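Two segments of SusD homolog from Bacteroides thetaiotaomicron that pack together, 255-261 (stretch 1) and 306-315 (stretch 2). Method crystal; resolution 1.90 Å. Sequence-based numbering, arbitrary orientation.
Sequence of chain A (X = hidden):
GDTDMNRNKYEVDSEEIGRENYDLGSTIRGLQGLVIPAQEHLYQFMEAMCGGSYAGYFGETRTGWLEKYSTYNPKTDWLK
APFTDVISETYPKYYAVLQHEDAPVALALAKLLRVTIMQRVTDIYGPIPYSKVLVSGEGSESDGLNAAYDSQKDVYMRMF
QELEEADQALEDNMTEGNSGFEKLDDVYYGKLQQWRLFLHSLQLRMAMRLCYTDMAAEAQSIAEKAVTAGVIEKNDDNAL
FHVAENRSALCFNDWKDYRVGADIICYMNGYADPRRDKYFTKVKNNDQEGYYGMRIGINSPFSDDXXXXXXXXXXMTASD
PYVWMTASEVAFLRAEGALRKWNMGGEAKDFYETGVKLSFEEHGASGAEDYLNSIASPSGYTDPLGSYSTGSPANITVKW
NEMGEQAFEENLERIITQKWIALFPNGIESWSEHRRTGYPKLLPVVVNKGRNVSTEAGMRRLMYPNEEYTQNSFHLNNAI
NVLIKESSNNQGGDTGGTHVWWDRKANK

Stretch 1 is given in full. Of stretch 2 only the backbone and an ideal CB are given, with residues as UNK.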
ATOM      1  N   TRP A 255      15.782 -11.246  11.904  1.00 20.52           N
ATOM      2  CA  TRP A 255      14.812 -11.535  12.982  1.00 19.09           C
ATOM      3  C   TRP A 255      13.924 -12.716  12.648  1.00 21.98           C
ATOM      4  O   TRP A 255      13.526 -13.461  13.541  1.00 22.60           O
ATOM      5  CB  TRP A 255      13.903 -10.359  13.224  1.00 19.93           C
ATOM      6  CG  TRP A 255      14.559  -9.053  13.533  1.00 20.67           C
ATOM      7  CD1 TRP A 255      15.886  -8.797  13.728  1.00 21.79           C
ATOM      8  CD2 TRP A 255      13.882  -7.807  13.674  1.00 24.43           C
ATOM      9  NE1 TRP A 255      16.078  -7.450  13.957  1.00 23.31           N
ATOM     10  CE2 TRP A 255      14.853  -6.830  13.957  1.00 22.55           C
ATOM     11  CE3 TRP A 255      12.539  -7.425  13.592  1.00 19.44           C
ATOM     12  CZ2 TRP A 255      14.519  -5.506  14.167  1.00 24.12           C
ATOM     13  CZ3 TRP A 255      12.213  -6.105  13.795  1.00 23.97           C
ATOM     14  CH2 TRP A 255      13.198  -5.156  14.048  1.00 24.99           C
ATOM     15  N   LYS A 256      13.604 -12.862  11.372  1.00 21.27           N
ATOM     16  CA  LYS A 256      12.755 -13.943  10.873  1.00 25.24           C
ATOM     17  C   LYS A 256      11.367 -13.960  11.558  1.00 24.75           C
ATOM     18  O   LYS A 256      10.864 -15.030  11.895  1.00 23.64           O
ATOM     19  CB  LYS A 256      13.478 -15.301  11.022  1.00 25.77           C
ATOM     20  CG  LYS A 256      14.899 -15.279  10.430  1.00 28.30           C
ATOM     21  CD  LYS A 256      15.570 -16.639  10.518  1.00 30.44           C
ATOM     22  CE  LYS A 256      17.062 -16.488  10.350  1.00 39.30           C
ATOM     23  NZ  LYS A 256      17.710 -17.807  10.111  1.00 46.79           N
ATOM     24  N   ASP A 257      10.787 -12.770  11.749  1.00 21.08           N
ATOM     25  CA  ASP A 257       9.512 -12.589  12.399  1.00 20.19           C
ATOM     26  C   ASP A 257       8.309 -12.742  11.437  1.00 18.80           C
ATOM     27  O   ASP A 257       7.179 -12.779  11.878  1.00 20.48           O
ATOM     28  CB  ASP A 257       9.423 -11.212  13.053  1.00 22.44           C
ATOM     29  CG  ASP A 257      10.152 -11.113  14.378  1.00 24.80           C
ATOM     30  OD1 ASP A 257      10.674 -12.127  14.885  1.00 21.99           O
ATOM     31  OD2 ASP A 257      10.199  -9.983  14.905  1.00 21.94           O
ATOM     32  N   TYR A 258       8.544 -12.793  10.134  1.00 19.28           N
ATOM     33  CA  TYR A 258       7.473 -12.864   9.134  1.00 17.30           C
ATOM     34  C   TYR A 258       7.805 -13.846   8.031  1.00 18.88           C
ATOM     35  O   TYR A 258       8.969 -13.965   7.597  1.00 20.09           O
ATOM     36  CB  TYR A 258       7.175 -11.473   8.503  1.00 19.50           C
ATOM     37  CG  TYR A 258       6.974 -10.456   9.579  1.00 21.28           C
ATOM     38  CD1 TYR A 258       5.756 -10.343  10.222  1.00 20.78           C
ATOM     39  CD2 TYR A 258       8.069  -9.735  10.102  1.00 20.66           C
ATOM     40  CE1 TYR A 258       5.601  -9.474  11.310  1.00 21.45           C
ATOM     41  CE2 TYR A 258       7.902  -8.882  11.199  1.00 18.49           C
ATOM     42  CZ  TYR A 258       6.674  -8.776  11.782  1.00 18.58           C
ATOM     43  OH  TYR A 258       6.533  -7.982  12.877  1.00 18.44           O
ATOM     44  N   ARG A 259       6.768 -14.517   7.529  1.00 17.47           N
ATOM     45  CA  ARG A 259       6.903 -15.302   6.321  1.00 19.05           C
ATOM     46  C   ARG A 259       5.728 -14.975   5.411  1.00 20.30           C
ATOM     47  O   ARG A 259       4.772 -14.310   5.793  1.00 23.57           O
ATOM     48  CB  ARG A 259       6.992 -16.812   6.619  1.00 19.39           C
ATOM     49  CG  ARG A 259       8.243 -17.283   7.352  1.00 20.16           C
ATOM     50  CD  ARG A 259       9.395 -17.160   6.402  1.00 21.64           C
ATOM     51  NE  ARG A 259      10.746 -17.472   6.889  1.00 23.27           N
ATOM     52  CZ  ARG A 259      11.694 -16.574   7.172  1.00 24.50           C
ATOM     53  NH1 ARG A 259      11.443 -15.268   7.207  1.00 23.06           N
ATOM     54  NH2 ARG A 259      12.912 -16.999   7.441  1.00 27.45           N
ATOM     55  N   VAL A 260       5.816 -15.464   4.200  1.00 19.93           N
ATOM     56  CA  VAL A 260       4.836 -15.171   3.197  1.00 20.31           C
ATOM     57  C   VAL A 260       3.498 -15.832   3.511  1.00 20.65           C
ATOM     58  O   VAL A 260       3.427 -16.968   3.974  1.00 18.96           O
ATOM     59  CB  VAL A 260       5.359 -15.612   1.797  1.00 21.80           C
ATOM     60  CG1 VAL A 260       4.328 -15.314   0.731  1.00 23.10           C
ATOM     61  CG2 VAL A 260       6.647 -14.901   1.484  1.00 22.99           C
ATOM     62  N   GLY A 261       2.429 -15.089   3.218  1.00 20.11           N
ATOM     63  CA  GLY A 261       1.086 -15.508   3.474  1.00 19.96           C
ATOM     64  C   GLY A 261       0.504 -16.453   2.434  1.00 20.71           C
ATOM     65  O   GLY A 261       0.974 -16.526   1.283  1.00 18.47           O
ATOM     66  N   UNK A 306       9.419 -24.065  13.343  1.00 24.81           N
ATOM     67  CA  UNK A 306       8.505 -24.671  12.350  1.00 22.80           C
ATOM     68  C   UNK A 306       7.917 -23.623  11.372  1.00 24.03           C
ATOM     69  O   UNK A 306       7.797 -23.851  10.161  1.00 26.31           O
ATOM     70  CB  UNK A 306       7.365 -25.393  13.072  1.00 22.80           C
ATOM     71  N   UNK A 307       7.492 -22.481  11.908  1.00 23.78           N
ATOM     72  CA  UNK A 307       6.888 -21.396  11.112  1.00 22.02           C
ATOM     73  C   UNK A 307       7.927 -20.734  10.254  1.00 23.79           C
ATOM     74  O   UNK A 307       7.650 -20.347   9.138  1.00 23.21           O
ATOM     75  CB  UNK A 307       6.220 -20.355  12.012  1.00 22.02           C
ATOM     76  N   UNK A 308       9.138 -20.605  10.772  1.00 22.39           N
ATOM     77  CA  UNK A 308      10.221 -19.946  10.048  1.00 20.87           C
ATOM     78  C   UNK A 308      10.724 -20.819   8.901  1.00 19.73           C
ATOM     79  O   UNK A 308      10.941 -20.341   7.818  1.00 20.17           O
ATOM     80  CB  UNK A 308      11.371 -19.612  11.000  1.00 20.87           C
ATOM     81  N   UNK A 309      10.827 -22.125   9.129  1.00 21.59           N
ATOM     82  CA  UNK A 309      11.440 -23.022   8.125  1.00 20.23           C
ATOM     83  C   UNK A 309      10.444 -23.684   7.163  1.00 20.64           C
ATOM     84  O   UNK A 309      10.852 -24.161   6.124  1.00 26.43           O
ATOM     85  CB  UNK A 309      12.225 -24.120   8.845  1.00 20.23           C
ATOM     86  N   UNK A 310       9.160 -23.699   7.484  1.00 22.44           N
ATOM     87  CA  UNK A 310       8.194 -24.441   6.660  1.00 21.13           C
ATOM     88  C   UNK A 310       7.514 -23.603   5.587  1.00 19.61           C
ATOM     89  O   UNK A 310       6.756 -24.133   4.766  1.00 22.47           O
ATOM     90  CB  UNK A 310       7.119 -25.054   7.561  1.00 21.13           C
ATOM     91  N   UNK A 311       7.717 -22.287   5.650  1.00 17.20           N
ATOM     92  CA  UNK A 311       7.074 -21.351   4.739  1.00 19.24           C
ATOM     93  C   UNK A 311       8.111 -20.463   4.053  1.00 18.66           C
ATOM     94  O   UNK A 311       9.134 -20.147   4.616  1.00 19.39           O
ATOM     95  CB  UNK A 311       6.053 -20.494   5.489  1.00 19.24           C
ATOM     96  N   UNK A 312       7.807 -20.091   2.824  1.00 17.20           N
ATOM     97  CA  UNK A 312       8.643 -19.194   2.042  1.00 20.41           C
ATOM     98  C   UNK A 312       8.830 -17.858   2.763  1.00 18.31           C
ATOM     99  O   UNK A 312       7.913 -17.377   3.420  1.00 19.76           O
ATOM    100  CB  UNK A 312       8.032 -18.971   0.657  1.00 20.41           C
ATOM    101  N   UNK A 313       9.995 -17.262   2.556  1.00 19.52           N
ATOM    102  CA  UNK A 313      10.278 -15.867   2.878  1.00 19.95           C
ATOM    103  C   UNK A 313      10.120 -15.008   1.641  1.00 25.81           C
ATOM    104  O   UNK A 313      10.106 -15.519   0.531  1.00 19.01           O
ATOM    105  CB  UNK A 313      11.686 -15.714   3.457  1.00 19.95           C
ATOM    106  N   UNK A 314       9.992 -13.704   1.805  1.00 21.28           N
ATOM    107  CA  UNK A 314      10.263 -12.863   0.678  1.00 20.56           C
ATOM    108  C   UNK A 314      11.748 -12.941   0.340  1.00 21.25           C
ATOM    109  O   UNK A 314      12.552 -13.242   1.184  1.00 21.57           O
ATOM    110  CB  UNK A 314       9.831 -11.423   0.960  1.00 20.56           C
ATOM    111  N   UNK A 315      12.066 -12.662  -0.928  1.00 20.62           N
ATOM    112  CA  UNK A 315      13.438 -12.637  -1.440  1.00 20.36           C
ATOM    113  C   UNK A 315      13.901 -11.191  -1.443  1.00 19.54           C
ATOM    114  O   UNK A 315      13.394 -10.385  -2.207  1.00 20.91           O
ATOM    115  CB  UNK A 315      13.533 -13.251  -2.838  1.00 20.36           C
TER

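Position 306 is helical and has no atom of stretch 1 within 5.5 Å of its ideal CB. Stretch 1 sets no demand here. The residue is Asp306.

Position 307 is also helical, and its CA-to-CB bond runs sideways to stretch 1. Its backbone O lies 3.6 Å from CG of Arg259, a contact open to any side chain. Many residues would suit. The deposited one is Met307, as selenomethionine, and its end leads away.

Position 308 faces more. The ideal CB is 4.7 Å from both NH2 of Arg259 and O of Lys256, and the aliphatic chain of Lys256 runs nearby. The backbone O of 308 accepts a hydrogen bond from NE of Arg259 at 3.0 Å, near the guanidinium plane. That bond is independent of the side chain. A medium aliphatic residue would fit, as might a small polar one. The residue is Ile308. Its CG1 packs 3.4 Å from O of Lys256, and its CG2 lies 4.0 Å from CD of Lys256 and 3.7 Å from NH2 of Arg259. A water accepts from Arg259 NH2 at 2.7 Å and donates weakly to Ile308 O at 3.4 Å.

Positions 309 and 310 point away, so stretch 1 does not choose between side chains. They are Thr309 and Ser310. OG of Ser310 donates to backbone O of Asp306 at 2.7 Å.

Position 311 has extended angles (-126/148), and its CB points toward stretch 1, 4.0 Å from CB of Arg259. A small side chain could stop at this contact; a large one would need to lead its end elsewhere. The residue is Tyr311. With chi1 in m, its ring leads away, leaving the CB-to-CB contact.

Position 312 offers its backbone O to N of Val260, a straight hydrogen bond of 2.9 Å (172°). Its ideal CB is 4.4 Å from CG2 of Val260. Small polar or aliphatic residues would suit. It is Ser312, with CB against that methyl.

Position 313 has its ideal CB 3.8 Å from NH1 of Arg259. A flat polar group could lie over the guanidinium, and an acidic one could meet its charge. The residue is Asn313. Its CG sits over one guanidinium face, 3.3 Å from Arg259 NH1. No hydrogen bond joins the two; NH1 instead donates to O of Tyr258 at 2.8 Å.

Position 314 brings its ideal CB to 4.7 Å from CG2 of Val260. Many side chains would do if they turn outward. Arg314 does, its end leading away.

Position 315 is out of reach and unconstrained. It is Leu315, which touches a crystal neighbour.

Stretch 2, residues 306-315: DMITSYSNRL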
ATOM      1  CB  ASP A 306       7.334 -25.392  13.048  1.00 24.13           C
ATOM      2  CG  ASP A 306       7.718 -26.653  13.796  1.00 29.94           C
ATOM      3  OD1 ASP A 306       8.678 -27.304  13.393  1.00 26.07           O
ATOM      4  OD2 ASP A 306       7.029 -27.025  14.807  1.00 32.61           O
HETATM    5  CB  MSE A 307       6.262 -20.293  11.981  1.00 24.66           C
HETATM    6  CG  MSE A 307       5.209 -20.736  12.988  1.00 30.52           C
HETATM    7 SE   MSE A 307       3.634 -21.552  12.086  0.75 42.44          SE
HETATM    8  CE  MSE A 307       4.210 -23.335  12.372  1.00 30.74           C
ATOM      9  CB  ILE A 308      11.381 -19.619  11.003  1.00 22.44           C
ATOM     10  CG1 ILE A 308      10.996 -18.442  11.906  1.00 24.51           C
ATOM     11  CG2 ILE A 308      12.688 -19.336  10.246  1.00 23.60           C
ATOM     12  CD1 ILE A 308      11.856 -18.346  13.152  1.00 26.49           C
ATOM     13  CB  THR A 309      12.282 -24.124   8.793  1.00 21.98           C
ATOM     14  OG1 THR A 309      11.457 -24.894   9.673  1.00 21.26           O
ATOM     15  CG2 THR A 309      13.494 -23.523   9.587  1.00 23.08           C
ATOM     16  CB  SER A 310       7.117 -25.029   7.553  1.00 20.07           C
ATOM     17  OG  SER A 310       7.728 -25.903   8.477  1.00 20.14           O
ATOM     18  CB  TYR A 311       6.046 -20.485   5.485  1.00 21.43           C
ATOM     19  CG  TYR A 311       5.046 -21.357   6.177  1.00 21.67           C
ATOM     20  CD1 TYR A 311       4.039 -21.984   5.460  1.00 20.73           C
ATOM     21  CD2 TYR A 311       5.094 -21.541   7.547  1.00 23.63           C
ATOM     22  CE1 TYR A 311       3.128 -22.816   6.087  1.00 24.80           C
ATOM     23  CE2 TYR A 311       4.197 -22.372   8.184  1.00 21.97           C
ATOM     24  CZ  TYR A 311       3.215 -23.020   7.448  1.00 25.96           C
ATOM     25  OH  TYR A 311       2.315 -23.848   8.078  1.00 24.11           O
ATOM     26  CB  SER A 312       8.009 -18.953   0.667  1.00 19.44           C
ATOM     27  OG  SER A 312       8.013 -20.115  -0.111  1.00 19.85           O
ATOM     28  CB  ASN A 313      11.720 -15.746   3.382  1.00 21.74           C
ATOM     29  CG  ASN A 313      12.014 -14.434   4.083  1.00 21.99           C
ATOM     30  OD1 ASN A 313      11.163 -13.574   4.251  1.00 22.54           O
ATOM     31  ND2 ASN A 313      13.248 -14.281   4.475  1.00 25.07           N
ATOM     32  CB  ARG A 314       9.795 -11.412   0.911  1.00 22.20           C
ATOM     33  CG  ARG A 314      10.471 -10.638   1.982  1.00 29.14           C
ATOM     34  CD  ARG A 314       9.821  -9.237   2.070  1.00 27.54           C
ATOM     35  NE  ARG A 314      10.328  -8.344   1.019  1.00 27.83           N
ATOM     36  CZ  ARG A 314      10.418  -7.014   1.131  1.00 23.99           C
ATOM     37  NH1 ARG A 314       9.980  -6.377   2.216  1.00 24.76           N
ATOM     38  NH2 ARG A 314      10.941  -6.318   0.157  1.00 28.09           N
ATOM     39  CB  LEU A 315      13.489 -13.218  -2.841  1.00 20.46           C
ATOM     40  CG  LEU A 315      14.876 -13.241  -3.506  1.00 25.11           C
ATOM     41  CD1 LEU A 315      15.819 -14.146  -2.707  1.00 23.62           C
ATOM     42  CD2 LEU A 315      14.779 -13.666  -4.958  1.00 26.17           C
TER
HETATM   43  O   HOH W   1      13.841 -19.335   6.400  1.00 34.99           O
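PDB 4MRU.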